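Local coordinates for protein alpha-galactosidase (Lactobacillus brevis, PDB 3MI6) that probably hydrolyses terminal, non-reducing alpha-D-galactose residues in alpha-D-galactosides such as galactose oligosaccharides, galactomannans and galactolipids, at residues D[11-16]-D[38-43]; D[108-113]-D[132-137]; D[152-157]-D[313-318]; D[160-165]-D[296-301]. All coordinates share one frame; numbering follows the deposited sequence.

Contact 1 of 4, residues D[11-16]-D[38-43]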
loop_
_atom_site.group_PDB
_atom_site.type_symbol
_atom_site.label_atom_id
_atom_site.label_comp_id
_atom_site.label_asym_id
_atom_site.label_seq_id
_atom_site.Cartn_x
_atom_site.Cartn_y
_atom_site.Cartn_z
ATOM N N THR D 11 -6.159 -9.147 42.288
ATOM C CA THR D 11 -6.119 -9.423 40.871
ATOM C C THR D 11 -7.493 -9.875 40.391
ATOM O O THR D 11 -7.988 -10.935 40.771
ATOM C CB THR D 11 -5.128 -10.525 40.566
ATOM O OG1 THR D 11 -3.846 -10.156 41.077
ATOM C CG2 THR D 11 -5.034 -10.730 39.080
ATOM N N PHE D 12 -8.103 -9.050 39.550
ATOM C CA PHE D 12 -9.393 -9.339 38.970
ATOM C C PHE D 12 -9.187 -9.799 37.553
ATOM O O PHE D 12 -8.501 -9.147 36.766
ATOM C CB PHE D 12 -10.263 -8.091 39.013
ATOM C CG PHE D 12 -10.402 -7.531 40.386
ATOM C CD1 PHE D 12 -11.471 -7.890 41.187
ATOM C CD2 PHE D 12 -9.431 -6.689 40.902
ATOM C CE1 PHE D 12 -11.586 -7.397 42.460
ATOM C CE2 PHE D 12 -9.543 -6.192 42.174
ATOM C CZ PHE D 12 -10.623 -6.545 42.956
ATOM N N HIS D 13 -9.805 -10.927 37.244
ATOM C CA HIS D 13 -9.589 -11.622 36.011
ATOM C C HIS D 13 -10.942 -12.113 35.527
ATOM O O HIS D 13 -11.549 -12.984 36.125
ATOM C CB HIS D 13 -8.641 -12.782 36.290
ATOM C CG HIS D 13 -8.213 -13.546 35.076
ATOM N ND1 HIS D 13 -9.066 -13.835 34.030
ATOM C CD2 HIS D 13 -7.029 -14.128 34.769
ATOM C CE1 HIS D 13 -8.420 -14.545 33.122
ATOM N NE2 HIS D 13 -7.182 -14.734 33.544
ATOM N N LEU D 14 -11.414 -11.520 34.439
ATOM C CA LEU D 14 -12.651 -11.914 33.787
ATOM C C LEU D 14 -12.431 -12.965 32.656
ATOM O O LEU D 14 -11.578 -12.785 31.774
ATOM C CB LEU D 14 -13.328 -10.657 33.241
ATOM C CG LEU D 14 -14.015 -9.702 34.239
ATOM C CD1 LEU D 14 -13.041 -9.035 35.187
ATOM C CD2 LEU D 14 -14.852 -8.645 33.500
ATOM N N GLN D 15 -13.184 -14.066 32.697
ATOM C CA GLN D 15 -13.113 -15.111 31.667
ATOM C C GLN D 15 -14.441 -15.365 30.972
ATOM O O GLN D 15 -15.425 -15.774 31.604
ATOM C CB GLN D 15 -12.613 -16.436 32.235
ATOM C CG GLN D 15 -11.128 -16.472 32.534
ATOM C CD GLN D 15 -10.634 -17.885 32.718
ATOM O OE1 GLN D 15 -11.334 -18.723 33.276
ATOM N NE2 GLN D 15 -9.433 -18.163 32.237
ATOM N N THR D 16 -14.463 -15.119 29.666
ATOM C CA THR D 16 -15.587 -15.520 28.842
ATOM C C THR D 16 -15.239 -16.902 28.270
ATOM O O THR D 16 -14.214 -17.490 28.637
ATOM C CB THR D 16 -15.855 -14.491 27.723
ATOM O OG1 THR D 16 -14.616 -14.098 27.119
ATOM C CG2 THR D 16 -16.498 -13.260 28.289
ATOM N N PRO D 38 -7.050 -13.379 23.765
ATOM C CA PRO D 38 -7.605 -14.731 23.911
ATOM C C PRO D 38 -7.487 -15.201 25.369
ATOM O O PRO D 38 -6.634 -14.703 26.112
ATOM C CB PRO D 38 -6.710 -15.573 22.994
ATOM C CG PRO D 38 -6.145 -14.609 22.009
ATOM C CD PRO D 38 -6.024 -13.299 22.707
ATOM N N ARG D 39 -8.336 -16.141 25.773
ATOM C CA ARG D 39 -8.320 -16.647 27.140
ATOM C C ARG D 39 -6.956 -17.196 27.570
ATOM O O ARG D 39 -6.287 -17.910 26.815
ATOM C CB ARG D 39 -9.402 -17.710 27.315
ATOM C CG ARG D 39 -9.600 -18.158 28.763
ATOM C CD ARG D 39 -11.021 -18.690 28.978
ATOM N NE ARG D 39 -11.173 -19.514 30.176
ATOM C CZ ARG D 39 -12.166 -20.381 30.336
ATOM N NH1 ARG D 39 -13.061 -20.524 29.369
ATOM N NH2 ARG D 39 -12.262 -21.115 31.438
ATOM N N ILE D 40 -6.535 -16.847 28.781
ATOM C CA ILE D 40 -5.349 -17.451 29.384
ATOM C C ILE D 40 -5.674 -17.897 30.807
ATOM O O ILE D 40 -6.693 -17.521 31.360
ATOM C CB ILE D 40 -4.095 -16.530 29.334
ATOM C CG1 ILE D 40 -4.170 -15.405 30.365
ATOM C CG2 ILE D 40 -3.897 -15.975 27.943
ATOM C CD1 ILE D 40 -2.968 -14.483 30.346
ATOM N N HIS D 41 -4.807 -18.710 31.393
ATOM C CA HIS D 41 -5.120 -19.362 32.661
ATOM C C HIS D 41 -5.197 -18.399 33.833
ATOM O O HIS D 41 -4.489 -17.399 33.869
ATOM C CB HIS D 41 -4.096 -20.461 32.955
ATOM C CG HIS D 41 -4.518 -21.815 32.487
ATOM N ND1 HIS D 41 -3.809 -22.532 31.554
ATOM C CD2 HIS D 41 -5.584 -22.579 32.821
ATOM C CE1 HIS D 41 -4.415 -23.687 31.333
ATOM N NE2 HIS D 41 -5.495 -23.741 32.090
ATOM N N VAL D 42 -6.051 -18.708 34.802
ATOM C CA VAL D 42 -6.086 -17.923 36.036
ATOM C C VAL D 42 -4.821 -18.120 36.878
ATOM O O VAL D 42 -4.334 -19.243 37.030
ATOM C CB VAL D 42 -7.328 -18.232 36.908
ATOM C CG1 VAL D 42 -7.280 -17.398 38.167
ATOM C CG2 VAL D 42 -8.614 -17.952 36.138
ATOM N N GLN D 43 -4.296 -17.025 37.420
ATOM C CA GLN D 43 -3.063 -17.045 38.192
ATOM C C GLN D 43 -3.151 -15.942 39.221
ATOM O O GLN D 43 -3.758 -14.909 38.958
ATOM C CB GLN D 43 -1.860 -16.784 37.294
ATOM C CG GLN D 43 -1.552 -17.888 36.304
ATOM C CD GLN D 43 -0.520 -18.872 36.823
ATOM O OE1 GLN D 43 -0.419 -19.111 38.033
ATOM N NE2 GLN D 43 0.256 -19.454 35.906
#
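Gln15, on strand 11-15, reaches across to Arg39, Ile40 and Val42 in the loop that follows strand 31-36. Its CB lies over one face of the Arg39 guanidinium, 4.0 Å from Arg39 NE. CG is anti to the carbonyl carbon of its own residue (chi1 -74°) and comes within 3.8 Å of the same Arg39 NE. The chain stays extended beyond CG. CD of Gln15 meets CG2 of Val42 at 4.0 Å. At the tip, NE2 of Gln15 donates a weak hydrogen bond to Ile40 O, 2.9 Å long and bent to 126° at the hydrogen. NE2 of Gln15 also faces Arg39 NE, but both are donors and do not bond. OE1 of Gln15 is 3.2 Å from Arg39 NH2. The two side chains cross at about a right angle, with the amide and guanidinium planes 71° apart.

His13 is the second side chain to meet the loop. Val42 CG2 lies over one face of its ring, and Ile40 O approaches the ring edge, 3.6 Å from His13 NE2. Around the contact, Ser20 OG bonds Ile40 N, while Gln43 NE2 bonds Glu706 of the second subunit. The loop is thus packed between the small N-terminal antiparallel sheet and a neighbouring copy of the protein.

An alanine in place of Gln15 would probably leave Ile40 O without this amide donor and open a gap beside Val42. One weak bond across the segments suggests that the loop is held largely by partners around it, such as Ser20 and the second subunit.

Contact 2 of 4, residues D[108-113]-D[132-137]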
loop_
_atom_site.group_PDB
_atom_site.type_symbol
_atom_site.label_atom_id
_atom_site.label_comp_id
_atom_site.label_asym_id
_atom_site.label_seq_id
_atom_site.Cartn_x
_atom_site.Cartn_y
_atom_site.Cartn_z
ATOM N N TYR D 108 -14.456 -4.341 46.773
ATOM C CA TYR D 108 -15.160 -4.815 45.589
ATOM C C TYR D 108 -16.375 -5.645 45.968
ATOM O O TYR D 108 -16.504 -6.085 47.102
ATOM C CB TYR D 108 -14.232 -5.658 44.713
ATOM C CG TYR D 108 -14.141 -7.107 45.142
ATOM C CD1 TYR D 108 -13.094 -7.554 45.925
ATOM C CD2 TYR D 108 -15.110 -8.025 44.766
ATOM C CE1 TYR D 108 -13.015 -8.872 46.317
ATOM C CE2 TYR D 108 -15.038 -9.331 45.156
ATOM C CZ TYR D 108 -13.987 -9.750 45.928
ATOM O OH TYR D 108 -13.911 -11.057 46.323
ATOM N N GLN D 109 -17.246 -5.884 44.999
ATOM C CA GLN D 109 -18.421 -6.721 45.200
ATOM C C GLN D 109 -18.701 -7.567 43.946
ATOM O O GLN D 109 -18.491 -7.100 42.832
ATOM C CB GLN D 109 -19.607 -5.828 45.524
ATOM C CG GLN D 109 -20.914 -6.541 45.725
ATOM C CD GLN D 109 -22.012 -5.566 46.117
ATOM O OE1 GLN D 109 -21.945 -4.377 45.782
ATOM N NE2 GLN D 109 -23.032 -6.063 46.825
ATOM N N LEU D 110 -19.157 -8.806 44.126
ATOM C CA LEU D 110 -19.432 -9.714 43.003
ATOM C C LEU D 110 -20.886 -10.174 43.014
ATOM O O LEU D 110 -21.318 -10.855 43.937
ATOM C CB LEU D 110 -18.516 -10.940 43.057
ATOM C CG LEU D 110 -17.940 -11.543 41.763
ATOM C CD1 LEU D 110 -17.699 -13.036 41.945
ATOM C CD2 LEU D 110 -18.825 -11.298 40.545
ATOM N N LEU D 111 -21.643 -9.802 41.989
ATOM C CA LEU D 111 -23.056 -10.143 41.938
ATOM C C LEU D 111 -23.273 -11.221 40.906
ATOM O O LEU D 111 -22.357 -11.597 40.187
ATOM C CB LEU D 111 -23.907 -8.919 41.577
ATOM C CG LEU D 111 -23.782 -7.666 42.459
ATOM C CD1 LEU D 111 -24.333 -6.413 41.752
ATOM C CD2 LEU D 111 -24.438 -7.875 43.833
ATOM N N THR D 112 -24.495 -11.720 40.840
ATOM C CA THR D 112 -24.854 -12.691 39.833
ATOM C C THR D 112 -25.841 -12.063 38.865
ATOM O O THR D 112 -26.671 -11.224 39.244
ATOM C CB THR D 112 -25.443 -13.955 40.463
ATOM O OG1 THR D 112 -24.371 -14.807 40.889
ATOM C CG2 THR D 112 -26.315 -14.708 39.457
ATOM N N GLY D 113 -25.729 -12.462 37.603
ATOM C CA GLY D 113 -26.552 -11.903 36.549
ATOM C C GLY D 113 -26.182 -10.458 36.285
ATOM O O GLY D 113 -25.024 -10.058 36.418
ATOM N N GLN D 132 -22.277 -12.278 35.132
ATOM C CA GLN D 132 -21.820 -11.861 36.446
ATOM C C GLN D 132 -21.516 -10.365 36.402
ATOM O O GLN D 132 -21.067 -9.853 35.383
ATOM C CB GLN D 132 -20.552 -12.629 36.840
ATOM C CG GLN D 132 -20.669 -14.150 36.860
ATOM C CD GLN D 132 -19.463 -14.820 37.518
ATOM O OE1 GLN D 132 -19.515 -15.198 38.685
ATOM N NE2 GLN D 132 -18.369 -14.958 36.773
ATOM N N THR D 133 -21.763 -9.653 37.496
ATOM C CA THR D 133 -21.389 -8.248 37.549
ATOM C C THR D 133 -20.384 -8.049 38.669
ATOM O O THR D 133 -20.632 -8.443 39.800
ATOM C CB THR D 133 -22.604 -7.309 37.765
ATOM O OG1 THR D 133 -23.664 -7.660 36.880
ATOM C CG2 THR D 133 -22.222 -5.866 37.511
ATOM N N LEU D 134 -19.248 -7.453 38.326
ATOM C CA LEU D 134 -18.184 -7.122 39.264
ATOM C C LEU D 134 -18.215 -5.617 39.456
ATOM O O LEU D 134 -18.197 -4.876 38.475
ATOM C CB LEU D 134 -16.832 -7.530 38.676
ATOM C CG LEU D 134 -15.579 -7.153 39.475
ATOM C CD1 LEU D 134 -15.460 -7.988 40.735
ATOM C CD2 LEU D 134 -14.319 -7.289 38.655
ATOM N N VAL D 135 -18.284 -5.157 40.703
ATOM C CA VAL D 135 -18.277 -3.725 40.985
ATOM C C VAL D 135 -17.052 -3.354 41.800
ATOM O O VAL D 135 -16.895 -3.807 42.921
ATOM C CB VAL D 135 -19.512 -3.278 41.771
ATOM C CG1 VAL D 135 -19.502 -1.765 41.938
ATOM C CG2 VAL D 135 -20.771 -3.735 41.090
ATOM N N VAL D 136 -16.191 -2.515 41.247
ATOM C CA VAL D 136 -14.930 -2.212 41.900
ATOM C C VAL D 136 -14.895 -0.761 42.348
ATOM O O VAL D 136 -14.681 0.140 41.538
ATOM C CB VAL D 136 -13.731 -2.506 40.970
ATOM C CG1 VAL D 136 -12.432 -2.111 41.633
ATOM C CG2 VAL D 136 -13.703 -3.964 40.606
ATOM N N SER D 137 -15.081 -0.541 43.648
ATOM C CA SER D 137 -15.263 0.805 44.184
ATOM C C SER D 137 -13.961 1.450 44.663
ATOM O O SER D 137 -13.117 0.793 45.256
ATOM C CB SER D 137 -16.303 0.778 45.303
ATOM O OG SER D 137 -17.501 0.155 44.864
#
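Thr133 turns its OG1 anti to its own carbonyl carbon (chi1 -47°), which sets the hydroxyl facing Gly113 O. Tyr108 holds CG between its backbone N and carbonyl carbon (chi1 84°), and its CD2 meets Leu134 CD1 at 4.0 Å. These residues belong to two antiparallel strands, consecutive in the chain, in the large sheet of the N-terminal beta-supersandwich domain of family GH36. Strand 103-112 is an outermost strand of that sheet within this chain.

Gln109 with Val135 and Leu111 with Thr133 are hydrogen-bonded pairs. Val135 N gives Gln109 O a nearly straight bond of 2.9 Å. Leu111 N bonds Thr133 O at 2.8 Å, whereas the return bond from Thr133 N to Leu111 O is weak at 3.4 Å. Between them, Leu110 and Leu134 form a non-hydrogen-bonded pair.

Tyr108, Leu110, Leu134 and Val136 share one face of the sheet. There Leu134 also packs on Phe12 and Leu14 of strand 11-15, and the Tyr108 ring meets Phe12 edge-to-face. Where strand 108-112 ends, Thr133 OG1 donates to Gly113 O over 2.8 Å, in the carbonyl plane and on a lone pair.

Contact 3 of 4, residues D[152-157]-D[313-318]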
loop_
_atom_site.group_PDB
_atom_site.type_symbol
_atom_site.label_atom_id
_atom_site.label_comp_id
_atom_site.label_asym_id
_atom_site.label_seq_id
_atom_site.Cartn_x
_atom_site.Cartn_y
_atom_site.Cartn_z
ATOM N N SER D 152 -19.579 -6.323 33.730
ATOM C CA SER D 152 -20.383 -7.537 33.665
ATOM C C SER D 152 -19.871 -8.492 32.587
ATOM O O SER D 152 -19.782 -8.129 31.418
ATOM C CB SER D 152 -21.836 -7.187 33.403
ATOM O OG SER D 152 -22.236 -6.146 34.262
ATOM N N ILE D 153 -19.521 -9.707 32.998
ATOM C CA ILE D 153 -19.142 -10.767 32.078
ATOM C C ILE D 153 -20.365 -11.442 31.463
ATOM O O ILE D 153 -21.324 -11.760 32.153
ATOM C CB ILE D 153 -18.275 -11.828 32.785
ATOM C CG1 ILE D 153 -16.810 -11.415 32.753
ATOM C CG2 ILE D 153 -18.365 -13.180 32.101
ATOM C CD1 ILE D 153 -15.881 -12.607 32.720
ATOM N N PHE D 154 -20.328 -11.646 30.153
ATOM C CA PHE D 154 -21.348 -12.426 29.454
ATOM C C PHE D 154 -20.653 -13.525 28.664
ATOM O O PHE D 154 -20.571 -13.467 27.444
ATOM C CB PHE D 154 -22.129 -11.534 28.509
ATOM C CG PHE D 154 -23.209 -10.743 29.173
ATOM C CD1 PHE D 154 -22.945 -9.520 29.707
ATOM C CD2 PHE D 154 -24.495 -11.219 29.226
ATOM C CE1 PHE D 154 -23.931 -8.800 30.288
ATOM C CE2 PHE D 154 -25.484 -10.492 29.808
ATOM C CZ PHE D 154 -25.203 -9.284 30.340
ATOM N N PRO D 155 -20.164 -14.545 29.366
ATOM C CA PRO D 155 -19.190 -15.506 28.849
ATOM C C PRO D 155 -19.555 -16.116 27.502
ATOM O O PRO D 155 -18.653 -16.365 26.701
ATOM C CB PRO D 155 -19.191 -16.596 29.914
ATOM C CG PRO D 155 -20.494 -16.412 30.646
ATOM C CD PRO D 155 -20.695 -14.954 30.674
ATOM N N HIS D 156 -20.835 -16.357 27.243
ATOM C CA HIS D 156 -21.190 -17.141 26.048
ATOM C C HIS D 156 -21.226 -16.367 24.709
ATOM O O HIS D 156 -21.336 -16.964 23.636
ATOM C CB HIS D 156 -22.472 -17.967 26.280
ATOM C CG HIS D 156 -22.415 -18.813 27.515
ATOM N ND1 HIS D 156 -21.389 -19.701 27.762
ATOM C CD2 HIS D 156 -23.240 -18.885 28.587
ATOM C CE1 HIS D 156 -21.584 -20.285 28.931
ATOM N NE2 HIS D 156 -22.701 -19.808 29.450
ATOM N N GLN D 157 -21.127 -15.044 24.772
ATOM C CA GLN D 157 -21.044 -14.250 23.562
ATOM C C GLN D 157 -19.720 -13.498 23.581
ATOM O O GLN D 157 -19.480 -12.611 22.774
ATOM C CB GLN D 157 -22.225 -13.286 23.460
ATOM C CG GLN D 157 -23.583 -13.944 23.460
ATOM C CD GLN D 157 -24.097 -14.272 24.849
ATOM O OE1 GLN D 157 -23.708 -13.635 25.827
ATOM N NE2 GLN D 157 -24.983 -15.270 24.943
ATOM N N ALA D 313 -23.995 -9.799 18.084
ATOM C CA ALA D 313 -25.397 -9.776 17.685
ATOM C C ALA D 313 -26.234 -10.750 18.487
ATOM O O ALA D 313 -27.393 -10.483 18.771
ATOM C CB ALA D 313 -25.555 -10.046 16.203
ATOM N N SER D 314 -25.651 -11.883 18.847
ATOM C CA SER D 314 -26.324 -12.795 19.759
ATOM C C SER D 314 -26.427 -12.197 21.149
ATOM O O SER D 314 -27.388 -12.439 21.878
ATOM C CB SER D 314 -25.600 -14.133 19.832
ATOM O OG SER D 314 -26.369 -15.100 19.145
ATOM N N PHE D 315 -25.417 -11.421 21.517
ATOM C CA PHE D 315 -25.456 -10.747 22.788
ATOM C C PHE D 315 -26.586 -9.719 22.806
ATOM O O PHE D 315 -27.327 -9.636 23.790
ATOM C CB PHE D 315 -24.119 -10.093 23.112
ATOM C CG PHE D 315 -24.190 -9.116 24.253
ATOM C CD1 PHE D 315 -24.098 -9.556 25.562
ATOM C CD2 PHE D 315 -24.364 -7.761 24.010
ATOM C CE1 PHE D 315 -24.169 -8.668 26.619
ATOM C CE2 PHE D 315 -24.434 -6.861 25.056
ATOM C CZ PHE D 315 -24.337 -7.319 26.376
ATOM N N TYR D 316 -26.733 -8.953 21.722
ATOM C CA TYR D 316 -27.755 -7.899 21.684
ATOM C C TYR D 316 -29.162 -8.489 21.707
ATOM O O TYR D 316 -30.060 -7.932 22.327
ATOM C CB TYR D 316 -27.605 -6.965 20.473
ATOM C CG TYR D 316 -26.287 -6.226 20.360
ATOM C CD1 TYR D 316 -25.694 -5.633 21.470
ATOM C CD2 TYR D 316 -25.655 -6.082 19.119
ATOM C CE1 TYR D 316 -24.485 -4.946 21.356
ATOM C CE2 TYR D 316 -24.456 -5.405 18.996
ATOM C CZ TYR D 316 -23.869 -4.839 20.115
ATOM O OH TYR D 316 -22.665 -4.167 19.992
ATOM N N GLN D 317 -29.342 -9.619 21.032
ATOM C CA GLN D 317 -30.659 -10.211 20.868
ATOM C C GLN D 317 -31.149 -10.839 22.163
ATOM O O GLN D 317 -32.348 -10.924 22.402
ATOM C CB GLN D 317 -30.638 -11.269 19.758
ATOM C CG GLN D 317 -31.993 -11.930 19.502
ATOM C CD GLN D 317 -31.911 -13.117 18.542
ATOM O OE1 GLN D 317 -31.434 -14.204 18.902
ATOM N NE2 GLN D 317 -32.388 -12.915 17.314
ATOM N N GLN D 318 -30.223 -11.295 22.995
ATOM C CA GLN D 318 -30.601 -11.954 24.229
ATOM C C GLN D 318 -30.581 -10.997 25.422
ATOM O O GLN D 318 -31.330 -11.184 26.381
ATOM C CB GLN D 318 -29.686 -13.154 24.496
ATOM C CG GLN D 318 -30.061 -13.946 25.742
ATOM C CD GLN D 318 -29.253 -15.222 25.909
ATOM O OE1 GLN D 318 -29.357 -15.910 26.934
ATOM N NE2 GLN D 318 -28.437 -15.545 24.901
#
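Gln157 NE2 is hydrogen-bonded to Asp129 OD2 and faces NE2 of Gln318 across the contact. The two nitrogens are 3.5 Å apart, but both are donors and make no bond with each other. OE1 of Gln318 is instead satisfied by Thr127 OG1. The two amides therefore lie close while each is anchored to the loop around residues 127-129.

The apolar part of Gln157 does the packing. CB of Gln157 touches Phe315 CB at 3.7 Å. CG of Gln157 lies against the helix backbone, 3.7 Å from Phe315 N. Beyond CG the chain bends (chi2 83°), which turns CD out of line.

Phe154 and Phe315 form a T-shaped pair. The edge of Phe315 points at the face of Phe154, with CE1 of Phe315 standing over the centre of that ring, 3.3 Å above its plane. Ring centroids are 4.8 Å apart and the planes stand at 83°. An alanine at Phe154 would probably leave the edge of Phe315 without its aromatic face and open a gap between sheet and helix.

Val159 and Val161 touch both phenylalanines. The arrangement is a buried aromatic joint between the beta-rich N-terminal domain and helix 305-319, the helix that leads from its last strand into the (beta/alpha)8 barrel that is the catalytic domain in this family.

Contact 4 of 4, residues D[160-165]-D[296-301]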
loop_
_atom_site.group_PDB
_atom_site.type_symbol
_atom_site.label_atom_id
_atom_site.label_comp_id
_atom_site.label_asym_id
_atom_site.label_seq_id
_atom_site.Cartn_x
_atom_site.Cartn_y
_atom_site.Cartn_z
ATOM N N ILE D 160 -17.875 -8.374 27.323
ATOM C CA ILE D 160 -17.732 -7.756 28.632
ATOM C C ILE D 160 -18.354 -6.385 28.522
ATOM O O ILE D 160 -18.029 -5.655 27.598
ATOM C CB ILE D 160 -16.258 -7.583 28.980
ATOM C CG1 ILE D 160 -15.637 -8.944 29.328
ATOM C CG2 ILE D 160 -16.089 -6.603 30.125
ATOM C CD1 ILE D 160 -14.135 -8.993 29.261
ATOM N N VAL D 161 -19.267 -6.046 29.436
ATOM C CA VAL D 161 -19.941 -4.737 29.449
ATOM C C VAL D 161 -19.404 -3.861 30.563
ATOM O O VAL D 161 -19.312 -4.306 31.696
ATOM C CB VAL D 161 -21.456 -4.867 29.707
ATOM C CG1 VAL D 161 -22.094 -3.486 29.812
ATOM C CG2 VAL D 161 -22.125 -5.663 28.627
ATOM N N LYS D 162 -19.080 -2.610 30.263
ATOM C CA LYS D 162 -18.472 -1.731 31.261
ATOM C C LYS D 162 -19.259 -0.459 31.481
ATOM O O LYS D 162 -19.923 0.027 30.569
ATOM C CB LYS D 162 -17.036 -1.384 30.863
ATOM C CG LYS D 162 -16.084 -2.571 30.902
ATOM C CD LYS D 162 -14.745 -2.235 30.290
ATOM C CE LYS D 162 -14.073 -1.093 30.995
ATOM N NZ LYS D 162 -12.728 -0.918 30.423
ATOM N N SER D 163 -19.202 0.064 32.705
ATOM C CA SER D 163 -19.692 1.414 32.988
ATOM C C SER D 163 -18.986 2.034 34.185
ATOM O O SER D 163 -18.089 1.432 34.773
ATOM C CB SER D 163 -21.204 1.439 33.209
ATOM O OG SER D 163 -21.548 0.956 34.497
ATOM N N ALA D 164 -19.402 3.246 34.540
ATOM C CA ALA D 164 -18.878 3.924 35.712
ATOM C C ALA D 164 -20.011 4.659 36.394
ATOM O O ALA D 164 -20.915 5.164 35.730
ATOM C CB ALA D 164 -17.764 4.889 35.323
ATOM N N LYS D 165 -19.977 4.689 37.723
ATOM C CA LYS D 165 -20.961 5.413 38.524
ATOM C C LYS D 165 -20.225 6.222 39.552
ATOM O O LYS D 165 -19.450 5.672 40.330
ATOM C CB LYS D 165 -21.884 4.446 39.244
ATOM C CG LYS D 165 -22.956 5.122 40.058
ATOM C CD LYS D 165 -23.724 4.099 40.877
ATOM C CE LYS D 165 -25.208 4.431 40.954
ATOM N NZ LYS D 165 -25.915 3.567 41.944
ATOM N N ALA D 296 -20.691 0.714 27.985
ATOM C CA ALA D 296 -19.834 0.378 26.850
ATOM C C ALA D 296 -19.870 -1.125 26.623
ATOM O O ALA D 296 -19.714 -1.882 27.567
ATOM C CB ALA D 296 -18.408 0.841 27.117
ATOM N N ILE D 297 -20.090 -1.557 25.382
ATOM C CA ILE D 297 -19.933 -2.978 24.996
ATOM C C ILE D 297 -18.528 -3.258 24.455
ATOM O O ILE D 297 -18.085 -2.598 23.528
ATOM C CB ILE D 297 -20.928 -3.419 23.887
ATOM C CG1 ILE D 297 -22.360 -2.950 24.169
ATOM C CG2 ILE D 297 -20.880 -4.917 23.710
ATOM C CD1 ILE D 297 -22.925 -3.429 25.481
ATOM N N LEU D 298 -17.839 -4.232 25.039
ATOM C CA LEU D 298 -16.512 -4.647 24.581
ATOM C C LEU D 298 -16.496 -6.119 24.156
ATOM O O LEU D 298 -17.263 -6.944 24.666
ATOM C CB LEU D 298 -15.472 -4.436 25.669
ATOM C CG LEU D 298 -14.590 -3.196 25.558
ATOM C CD1 LEU D 298 -15.456 -1.945 25.670
ATOM C CD2 LEU D 298 -13.527 -3.180 26.642
ATOM N N SER D 299 -15.615 -6.450 23.216
ATOM C CA SER D 299 -15.580 -7.794 22.652
ATOM C C SER D 299 -14.303 -8.062 21.860
ATOM O O SER D 299 -13.698 -7.150 21.280
ATOM C CB SER D 299 -16.804 -8.027 21.767
ATOM O OG SER D 299 -17.061 -9.405 21.643
ATOM N N TYR D 300 -13.896 -9.323 21.855
ATOM C CA TYR D 300 -12.730 -9.738 21.117
ATOM C C TYR D 300 -12.991 -11.105 20.511
ATOM O O TYR D 300 -13.841 -11.853 20.985
ATOM C CB TYR D 300 -11.501 -9.798 22.011
ATOM C CG TYR D 300 -10.319 -10.491 21.347
ATOM C CD1 TYR D 300 -10.235 -11.881 21.307
ATOM C CD2 TYR D 300 -9.290 -9.755 20.761
ATOM C CE1 TYR D 300 -9.179 -12.520 20.700
ATOM C CE2 TYR D 300 -8.213 -10.388 20.153
ATOM C CZ TYR D 300 -8.164 -11.775 20.126
ATOM O OH TYR D 300 -7.104 -12.417 19.517
ATOM N N THR D 301 -12.255 -11.410 19.449
ATOM C CA THR D 301 -12.232 -12.744 18.876
ATOM C C THR D 301 -10.963 -12.901 18.050
ATOM O O THR D 301 -10.336 -11.917 17.674
ATOM C CB THR D 301 -13.453 -13.020 17.989
ATOM O OG1 THR D 301 -13.366 -14.354 17.500
ATOM C CG2 THR D 301 -13.475 -12.095 16.815
#
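Ile160 and Leu298, together with Lys162 and Ala296, tie strands 160-165 and 296-301 by backbone hydrogen bonds. Both are antiparallel hydrogen-bonded pairs. Leu298 N bonds Ile160 O at 2.9 Å, and Ile160 N returns a bond to Leu298 O at 3.1 Å. The Lys162 pair is straighter: Lys162 N reaches Ala296 O at 2.9 Å, with 171° at the hydrogen. Ala296 N closes the ring on Lys162 O over 2.8 Å. Between these pairs, Val161 CA makes a CA-H...O contact of 3.4 Å with Ala296 O. The strands are well short of exactly antiparallel, at 146° between their directions. The register covers three pairs, with Val161 and Ile297 as the non-hydrogen-bonded pair in the middle.

Apolar contacts fall on both faces of the sheet. On one, Val161 and Ile297 lie side by side, pointing the same way. The Ile297 chain turns at chi2 (-58°), which places its CD1 3.9 Å from Val161 CG2. On the other face, Lys162 uses its carbon chain, with CD 4.0 Å from Leu298 CD2. Ile160 and Ala296 are on this side too.

The charged end of Lys162 is bound beyond the pair: NZ hydrogen-bonds Tyr21 OH of strand 19-25, and its ion pair with Glu76 is long and weak.

All six touching residues are buried. The two strands are neighbours in the large antiparallel sheet of the N-terminal domain, although far apart along the chain. Strand 146-154 flanks strand 159-167, and strand 247-252 flanks strand 290-301. Phe315 of helix 305-319 packs on Val161 and Ile297.

Contacts 2, 3 and 4 share the large antiparallel sheet, in which strands 103-112, 132-140, 146-154, 159-167 and 290-301 lie in that order. Contact 2 is at its edge, and its centre is about 14 Å from that of contact 4. Contacts 3 and 4 have centres about 11 Å apart and meet where helix 305-319 lies against strands 159-167 and 290-301. Along the chain contacts 1 and 2 come first; contact 4 then falls within the long span that contact 3 closes. Contact 1 joins the small N-terminal sheet to the loop after it, and strand 11-15 lies against strand 132-140. The large sheet thus carries the small sheet on one face and helix 305-319 on the other.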